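Local coordinates for trehalose-6-phosphate phosphatase-related protein (Thermoplasma acidophilum, PDB 1U02), which removes the phosphate from trehalose 6-phosphate to give free trehalose, using magnesium as cofactor, at residues A[61-66]-A[162-167]; A[182-187]-A[195-200]. All coordinates share one frame; numbering follows the deposited sequence.

Interaction 1 of 2, residues A[61-66]-A[162-167]; sequences NMICYH and GSAIRS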
ATOM      1  N   ASN A  61      -5.092   3.834  12.320  1.00 16.93           N
ATOM      2  CA  ASN A  61      -5.424   2.487  11.886  1.00 16.61           C
ATOM      3  C   ASN A  61      -4.840   2.237  10.505  1.00 15.99           C
ATOM      4  O   ASN A  61      -4.510   3.175   9.776  1.00 14.49           O
ATOM      5  CB  ASN A  61      -6.942   2.289  11.853  1.00 19.80           C
ATOM      6  CG  ASN A  61      -7.555   2.270  13.242  1.00 21.98           C
ATOM      7  OD1 ASN A  61      -6.983   1.710  14.174  1.00 24.23           O
ATOM      8  ND2 ASN A  61      -8.728   2.875  13.381  1.00 24.59           N
HETATM    9  N   MSE A  62      -4.711   0.971  10.136  1.00 14.46           N
HETATM   10  CA  MSE A  62      -4.164   0.664   8.834  1.00 16.01           C
HETATM   11  C   MSE A  62      -4.656  -0.647   8.249  1.00 15.31           C
HETATM   12  O   MSE A  62      -4.928  -1.612   8.966  1.00 16.30           O
HETATM   13  CB  MSE A  62      -2.630   0.669   8.898  1.00 18.07           C
HETATM   14  CG  MSE A  62      -2.041  -0.250   9.953  1.00 21.55           C
HETATM   15 SE   MSE A  62      -0.111  -0.046  10.184  1.00 30.77          SE
HETATM   16  CE  MSE A  62      -0.086   1.526  11.295  1.00 23.66           C
ATOM     17  N   ILE A  63      -4.799  -0.640   6.932  1.00 12.46           N
ATOM     18  CA  ILE A  63      -5.204  -1.809   6.174  1.00 13.16           C
ATOM     19  C   ILE A  63      -3.940  -2.084   5.361  1.00 12.63           C
ATOM     20  O   ILE A  63      -3.590  -1.304   4.478  1.00 12.51           O
ATOM     21  CB  ILE A  63      -6.395  -1.493   5.229  1.00 14.39           C
ATOM     22  CG1 ILE A  63      -7.642  -1.172   6.058  1.00 14.76           C
ATOM     23  CG2 ILE A  63      -6.678  -2.683   4.319  1.00 14.76           C
ATOM     24  CD1 ILE A  63      -8.828  -0.687   5.234  1.00 16.29           C
ATOM     25  N   CYS A  64      -3.244  -3.174   5.683  1.00 12.02           N
ATOM     26  CA  CYS A  64      -1.995  -3.517   4.999  1.00 11.45           C
ATOM     27  C   CYS A  64      -2.103  -4.707   4.055  1.00 13.41           C
ATOM     28  O   CYS A  64      -3.107  -5.418   4.056  1.00 13.03           O
ATOM     29  CB  CYS A  64      -0.906  -3.786   6.040  1.00 11.43           C
ATOM     30  SG  CYS A  64      -0.606  -2.366   7.131  1.00 13.38           S
ATOM     31  N   TYR A  65      -1.059  -4.913   3.251  1.00 11.57           N
ATOM     32  CA  TYR A  65      -1.026  -6.012   2.282  1.00 12.16           C
ATOM     33  C   TYR A  65      -2.277  -5.983   1.401  1.00 14.10           C
ATOM     34  O   TYR A  65      -2.832  -7.032   1.058  1.00 11.94           O
ATOM     35  CB  TYR A  65      -0.963  -7.368   2.998  1.00 12.45           C
ATOM     36  CG  TYR A  65       0.260  -7.613   3.857  1.00 12.93           C
ATOM     37  CD1 TYR A  65       1.532  -7.698   3.290  1.00 12.89           C
ATOM     38  CD2 TYR A  65       0.138  -7.821   5.230  1.00 13.16           C
ATOM     39  CE1 TYR A  65       2.653  -7.989   4.067  1.00 12.56           C
ATOM     40  CE2 TYR A  65       1.253  -8.114   6.021  1.00 14.29           C
ATOM     41  CZ  TYR A  65       2.504  -8.200   5.430  1.00 13.58           C
ATOM     42  OH  TYR A  65       3.594  -8.531   6.196  1.00 11.20           O
ATOM     43  N   HIS A  66      -2.722  -4.783   1.044  1.00 14.36           N
ATOM     44  CA  HIS A  66      -3.907  -4.624   0.204  1.00 14.59           C
ATOM     45  C   HIS A  66      -5.148  -5.256   0.839  1.00 14.67           C
ATOM     46  O   HIS A  66      -6.117  -5.576   0.144  1.00 14.34           O
ATOM     47  CB  HIS A  66      -3.661  -5.235  -1.183  1.00 15.74           C
ATOM     48  CG  HIS A  66      -2.698  -4.453  -2.025  1.00 16.93           C
ATOM     49  ND1 HIS A  66      -3.060  -3.310  -2.703  1.00 19.69           N
ATOM     50  CD2 HIS A  66      -1.379  -4.638  -2.274  1.00 17.85           C
ATOM     51  CE1 HIS A  66      -2.005  -2.823  -3.335  1.00 18.75           C
ATOM     52  NE2 HIS A  66      -0.973  -3.610  -3.091  1.00 18.47           N
ATOM     53  N   GLY A 162     -10.064  -2.181  -2.421  1.00 20.42           N
ATOM     54  CA  GLY A 162     -11.457  -1.766  -2.472  1.00 22.12           C
ATOM     55  C   GLY A 162     -12.363  -2.510  -1.508  1.00 22.89           C
ATOM     56  O   GLY A 162     -13.109  -1.889  -0.750  1.00 22.27           O
ATOM     57  N   SER A 163     -12.294  -3.840  -1.535  1.00 22.84           N
ATOM     58  CA  SER A 163     -13.117  -4.669  -0.659  1.00 22.79           C
ATOM     59  C   SER A 163     -12.832  -4.391   0.813  1.00 21.18           C
ATOM     60  O   SER A 163     -13.753  -4.297   1.630  1.00 20.06           O
ATOM     61  CB  SER A 163     -12.876  -6.154  -0.953  1.00 23.08           C
ATOM     62  OG  SER A 163     -13.162  -6.446  -2.311  1.00 29.15           O
ATOM     63  N   ALA A 164     -11.550  -4.266   1.148  1.00 19.59           N
ATOM     64  CA  ALA A 164     -11.140  -4.000   2.521  1.00 17.54           C
ATOM     65  C   ALA A 164     -11.700  -2.660   2.987  1.00 15.17           C
ATOM     66  O   ALA A 164     -12.231  -2.546   4.092  1.00 15.83           O
ATOM     67  CB  ALA A 164      -9.616  -3.996   2.622  1.00 17.38           C
ATOM     68  N   ILE A 165     -11.574  -1.641   2.146  1.00 15.87           N
ATOM     69  CA  ILE A 165     -12.091  -0.327   2.497  1.00 16.37           C
ATOM     70  C   ILE A 165     -13.609  -0.410   2.643  1.00 18.36           C
ATOM     71  O   ILE A 165     -14.177   0.038   3.640  1.00 19.82           O
ATOM     72  CB  ILE A 165     -11.719   0.721   1.426  1.00 17.37           C
ATOM     73  CG1 ILE A 165     -10.202   0.937   1.433  1.00 14.10           C
ATOM     74  CG2 ILE A 165     -12.449   2.037   1.701  1.00 14.72           C
ATOM     75  CD1 ILE A 165      -9.699   1.837   0.319  1.00 17.04           C
ATOM     76  N   ARG A 166     -14.258  -1.002   1.648  1.00 21.70           N
ATOM     77  CA  ARG A 166     -15.711  -1.158   1.658  1.00 24.02           C
ATOM     78  C   ARG A 166     -16.171  -1.812   2.963  1.00 24.13           C
ATOM     79  O   ARG A 166     -17.124  -1.365   3.603  1.00 24.61           O
ATOM     80  CB  ARG A 166     -16.136  -2.033   0.479  1.00 26.63           C
ATOM     81  CG  ARG A 166     -17.636  -2.155   0.274  1.00 30.74           C
ATOM     82  CD  ARG A 166     -18.153  -1.115  -0.713  1.00 33.93           C
ATOM     83  NE  ARG A 166     -18.907  -0.048  -0.066  1.00 34.80           N
ATOM     84  CZ  ARG A 166     -19.583   0.894  -0.721  1.00 34.53           C
ATOM     85  NH1 ARG A 166     -19.600   0.906  -2.048  1.00 33.21           N
ATOM     86  NH2 ARG A 166     -20.251   1.821  -0.049  1.00 35.08           N
ATOM     87  N   SER A 167     -15.471  -2.874   3.350  1.00 25.23           N
ATOM     88  CA  SER A 167     -15.787  -3.621   4.561  1.00 25.93           C
ATOM     89  C   SER A 167     -15.754  -2.754   5.818  1.00 25.73           C
ATOM     90  O   SER A 167     -16.546  -2.949   6.738  1.00 25.57           O
ATOM     91  CB  SER A 167     -14.813  -4.792   4.706  1.00 27.83           C
ATOM     92  OG  SER A 167     -15.036  -5.491   5.912  1.00 32.31           O
TER
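Ile63, on strand 61-64, packs against Ala164 and Ile165 of helix 161-169, a helix-on-sheet contact in the Rossmann-like core of this HAD-clan phosphatase. The CB of Ile63 points at the helix and splits into two branches that touch different parts of one turn. The methyl branch meets a single partner: CG2 of Ile63 lies 3.6 Å from CB of Ala164. That branch stands opposite the backbone N, while CG1 sits beside the N (chi1 -67°), which carries the longer arm past the Ala164 methyl to the helix backbone. With chi2 at 173° the arm is extended, and its tip CD1 ends over backbone, 4.0 Å from O of Ala164. CD1 of Ile63 also reaches the side chain of Ile165, more loosely, at 4.4 Å from CG1. No hydrogen bond crosses between the segments, and with only a methyl at Ala164 the helix comes near, 7.3 Å between CA of Ile63 and CA of Ala164. Val44, on the neighbouring parallel strand 40-44, touches both isoleucines and continues the apolar patch. Beside CD1 of Ile63, the backbone N of Ile165 lies 4.2 Å away.

Interaction 2 of 2, residues A[182-187]-A[195-200]; sequences TDEAAF and TIKVGE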
ATOM      1  N   THR A 182      -4.544  -0.066  -8.344  1.00 24.90           N
ATOM      2  CA  THR A 182      -5.162  -0.697  -7.184  1.00 24.47           C
ATOM      3  C   THR A 182      -6.063   0.292  -6.456  1.00 23.94           C
ATOM      4  O   THR A 182      -7.034  -0.094  -5.805  1.00 22.87           O
ATOM      5  CB  THR A 182      -4.100  -1.234  -6.197  1.00 25.38           C
ATOM      6  OG1 THR A 182      -3.382  -0.136  -5.612  1.00 23.43           O
ATOM      7  CG2 THR A 182      -3.120  -2.143  -6.929  1.00 23.76           C
ATOM      8  N   ASP A 183      -5.741   1.573  -6.571  1.00 23.21           N
ATOM      9  CA  ASP A 183      -6.543   2.601  -5.923  1.00 22.18           C
ATOM     10  C   ASP A 183      -7.706   2.943  -6.841  1.00 21.75           C
ATOM     11  O   ASP A 183      -8.813   3.219  -6.383  1.00 22.01           O
ATOM     12  CB  ASP A 183      -5.682   3.832  -5.655  1.00 20.17           C
ATOM     13  CG  ASP A 183      -4.465   3.501  -4.815  1.00 21.74           C
ATOM     14  OD1 ASP A 183      -4.645   3.119  -3.639  1.00 17.79           O
ATOM     15  OD2 ASP A 183      -3.333   3.611  -5.337  1.00 20.65           O
ATOM     16  N   GLU A 184      -7.440   2.914  -8.141  1.00 22.89           N
ATOM     17  CA  GLU A 184      -8.461   3.204  -9.136  1.00 24.32           C
ATOM     18  C   GLU A 184      -9.565   2.170  -8.939  1.00 25.21           C
ATOM     19  O   GLU A 184     -10.752   2.487  -9.015  1.00 25.41           O
ATOM     20  CB  GLU A 184      -7.866   3.085 -10.538  1.00 23.89           C
ATOM     21  CG  GLU A 184      -8.719   3.704 -11.627  1.00 26.42           C
ATOM     22  CD  GLU A 184      -8.968   5.178 -11.396  1.00 26.18           C
ATOM     23  OE1 GLU A 184      -7.982   5.938 -11.284  1.00 28.20           O
ATOM     24  OE2 GLU A 184     -10.149   5.578 -11.331  1.00 27.99           O
ATOM     25  N   ALA A 185      -9.162   0.934  -8.663  1.00 24.70           N
ATOM     26  CA  ALA A 185     -10.117  -0.138  -8.440  1.00 24.68           C
ATOM     27  C   ALA A 185     -10.875   0.132  -7.143  1.00 24.59           C
ATOM     28  O   ALA A 185     -12.080  -0.108  -7.050  1.00 23.66           O
ATOM     29  CB  ALA A 185      -9.392  -1.475  -8.362  1.00 25.02           C
ATOM     30  N   ALA A 186     -10.162   0.642  -6.143  1.00 23.72           N
ATOM     31  CA  ALA A 186     -10.777   0.952  -4.861  1.00 23.59           C
ATOM     32  C   ALA A 186     -11.846   2.034  -5.035  1.00 23.27           C
ATOM     33  O   ALA A 186     -12.878   1.994  -4.366  1.00 23.52           O
ATOM     34  CB  ALA A 186      -9.718   1.403  -3.863  1.00 23.71           C
ATOM     35  N   PHE A 187     -11.606   2.992  -5.929  1.00 22.56           N
ATOM     36  CA  PHE A 187     -12.586   4.052  -6.175  1.00 24.13           C
ATOM     37  C   PHE A 187     -13.852   3.410  -6.749  1.00 25.49           C
ATOM     38  O   PHE A 187     -14.969   3.742  -6.355  1.00 25.60           O
ATOM     39  CB  PHE A 187     -12.070   5.082  -7.195  1.00 22.92           C
ATOM     40  CG  PHE A 187     -10.748   5.711  -6.837  1.00 21.66           C
ATOM     41  CD1 PHE A 187     -10.417   5.998  -5.515  1.00 21.15           C
ATOM     42  CD2 PHE A 187      -9.852   6.069  -7.845  1.00 23.00           C
ATOM     43  CE1 PHE A 187      -9.205   6.636  -5.199  1.00 21.65           C
ATOM     44  CE2 PHE A 187      -8.641   6.707  -7.546  1.00 22.35           C
ATOM     45  CZ  PHE A 187      -8.319   6.991  -6.216  1.00 22.37           C
ATOM     46  N   THR A 195     -13.601  10.310  -3.860  1.00 22.53           N
ATOM     47  CA  THR A 195     -12.392   9.706  -4.400  1.00 22.25           C
ATOM     48  C   THR A 195     -11.401  10.742  -4.922  1.00 22.43           C
ATOM     49  O   THR A 195     -11.770  11.658  -5.657  1.00 22.52           O
ATOM     50  CB  THR A 195     -12.761   8.723  -5.525  1.00 24.67           C
ATOM     51  OG1 THR A 195     -13.665   9.364  -6.437  1.00 25.28           O
ATOM     52  CG2 THR A 195     -13.440   7.485  -4.941  1.00 24.27           C
ATOM     53  N   ILE A 196     -10.136  10.585  -4.542  1.00 20.53           N
ATOM     54  CA  ILE A 196      -9.088  11.516  -4.947  1.00 18.85           C
ATOM     55  C   ILE A 196      -7.927  10.791  -5.627  1.00 19.14           C
ATOM     56  O   ILE A 196      -7.271   9.942  -5.020  1.00 16.56           O
ATOM     57  CB  ILE A 196      -8.530  12.281  -3.724  1.00 17.47           C
ATOM     58  CG1 ILE A 196      -9.659  13.013  -2.994  1.00 17.92           C
ATOM     59  CG2 ILE A 196      -7.450  13.250  -4.167  1.00 17.91           C
ATOM     60  CD1 ILE A 196      -9.213  13.667  -1.700  1.00 17.59           C
ATOM     61  N   LYS A 197      -7.667  11.135  -6.882  1.00 19.95           N
ATOM     62  CA  LYS A 197      -6.576  10.513  -7.624  1.00 21.06           C
ATOM     63  C   LYS A 197      -5.331  11.385  -7.537  1.00 21.19           C
ATOM     64  O   LYS A 197      -5.409  12.604  -7.683  1.00 20.95           O
ATOM     65  CB  LYS A 197      -6.970  10.332  -9.092  1.00 22.18           C
ATOM     66  CG  LYS A 197      -5.858   9.829 -10.015  1.00 24.63           C
ATOM     67  CD  LYS A 197      -5.526   8.361  -9.773  1.00 28.12           C
ATOM     68  CE  LYS A 197      -4.639   7.798 -10.881  1.00 29.85           C
ATOM     69  NZ  LYS A 197      -3.390   8.579 -11.047  1.00 33.46           N
ATOM     70  N   VAL A 198      -4.186  10.760  -7.288  1.00 20.01           N
ATOM     71  CA  VAL A 198      -2.930  11.491  -7.212  1.00 20.47           C
ATOM     72  C   VAL A 198      -2.084  11.078  -8.408  1.00 22.50           C
ATOM     73  O   VAL A 198      -1.908   9.887  -8.659  1.00 21.03           O
ATOM     74  CB  VAL A 198      -2.136  11.150  -5.931  1.00 20.90           C
ATOM     75  CG1 VAL A 198      -0.835  11.948  -5.902  1.00 18.25           C
ATOM     76  CG2 VAL A 198      -2.977  11.445  -4.693  1.00 18.35           C
ATOM     77  N   GLY A 199      -1.580  12.058  -9.151  1.00 24.13           N
ATOM     78  CA  GLY A 199      -0.735  11.751 -10.288  1.00 28.62           C
ATOM     79  C   GLY A 199      -1.406  11.740 -11.646  1.00 32.26           C
ATOM     80  O   GLY A 199      -2.628  11.809 -11.762  1.00 31.45           O
ATOM     81  N   GLU A 200      -0.579  11.633 -12.677  1.00 35.99           N
ATOM     82  CA  GLU A 200      -1.037  11.620 -14.059  1.00 40.30           C
ATOM     83  C   GLU A 200      -1.796  10.336 -14.397  1.00 41.02           C
ATOM     84  O   GLU A 200      -1.701   9.340 -13.678  1.00 41.32           O
ATOM     85  CB  GLU A 200       0.177  11.779 -14.980  1.00 42.81           C
ATOM     86  CG  GLU A 200      -0.139  12.085 -16.429  1.00 47.19           C
ATOM     87  CD  GLU A 200       1.093  12.531 -17.193  1.00 49.65           C
ATOM     88  OE1 GLU A 200       2.085  11.769 -17.213  1.00 51.45           O
ATOM     89  OE2 GLU A 200       1.074  13.640 -17.771  1.00 51.55           O
TER
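Phe187 of helix 181-188 lies against Thr195, Ile196 and Lys197 of strand 194-198, the helix and second strand of a beta-alpha-beta unit; helix 182-187 and strand 195-198 run nearly antiparallel, at 164°, their axes closest at 9.2 Å. The apolar part is a methyl and a lysine chain around the ring. The methyl CG2 of Thr195 approaches the ring obliquely, 3.4 Å from CD1 of Phe187, and also packs on its CB. Lys197 adds its aliphatic chain at the ring edge, where CD is 4.2 Å from CE2 of Phe187. Ile176 of strand 174-178 also touches the Phe187 side chain.

Carbonyls form a second group. Across the contact, CZ of Phe187 is 3.4 Å from O of Ile196, again obliquely. Within the helix, O of Asp183 accepts the backbone bond from Phe187 N and sits over the centre of one ring face, 3.1 Å above the plane. With an alanine at Phe187, a gap would probably open between helix and strand and the Thr195 methyl would lose its main partner across this contact.

Polar ends are turned to other partners. Bent at chi2 (59°), Glu184 brings OE1 into the plane of the Phe187 ring at its edge and 3.8 Å from CD of Lys197, but its carboxylate bonds to Thr203 OG1 and His204 N. Thr195 OG1 is bonded by Lys206 N. Lys197 bends forward along its own chain, and its NZ donates a 3.1 Å hydrogen bond to O of Val198, from above the carbonyl plane, with weak bonds to O of Gly199 and Glu200 and to the backbone O of Asp179, a magnesium ligand.

NZ of Lys197 thus stays 5.3 Å from OE1 of Glu184: the opposite charges probably attract at a distance, while the direct contact is nonpolar packing around the ring, with a carbonyl and a carboxylate oxygen touching carbon, and no hydrogen bond crosses it.

Overall arrangement
Both contacts set a helix against the same mixed central sheet, and both are buried. Interaction 1 joins strand 61-64 to a helix nearly a hundred residues later in the sequence; interaction 2 closes locally, inside one beta-alpha-beta unit. Their centres are about 14 Å apart, yet the two helices touch: Gly162 CA and Ile165 CD1 both pack on the Ala186 methyl. His66, just past strand 61-64, meets Thr182. The chemistry differs with place. Interaction 1 is small and aliphatic, whereas interaction 2 buries more surface around an aromatic ring, with polar groups beside it whose bonds go to other partners. There the Lys197 side chain lies about 5 Å from that of Asp179, a magnesium ligand.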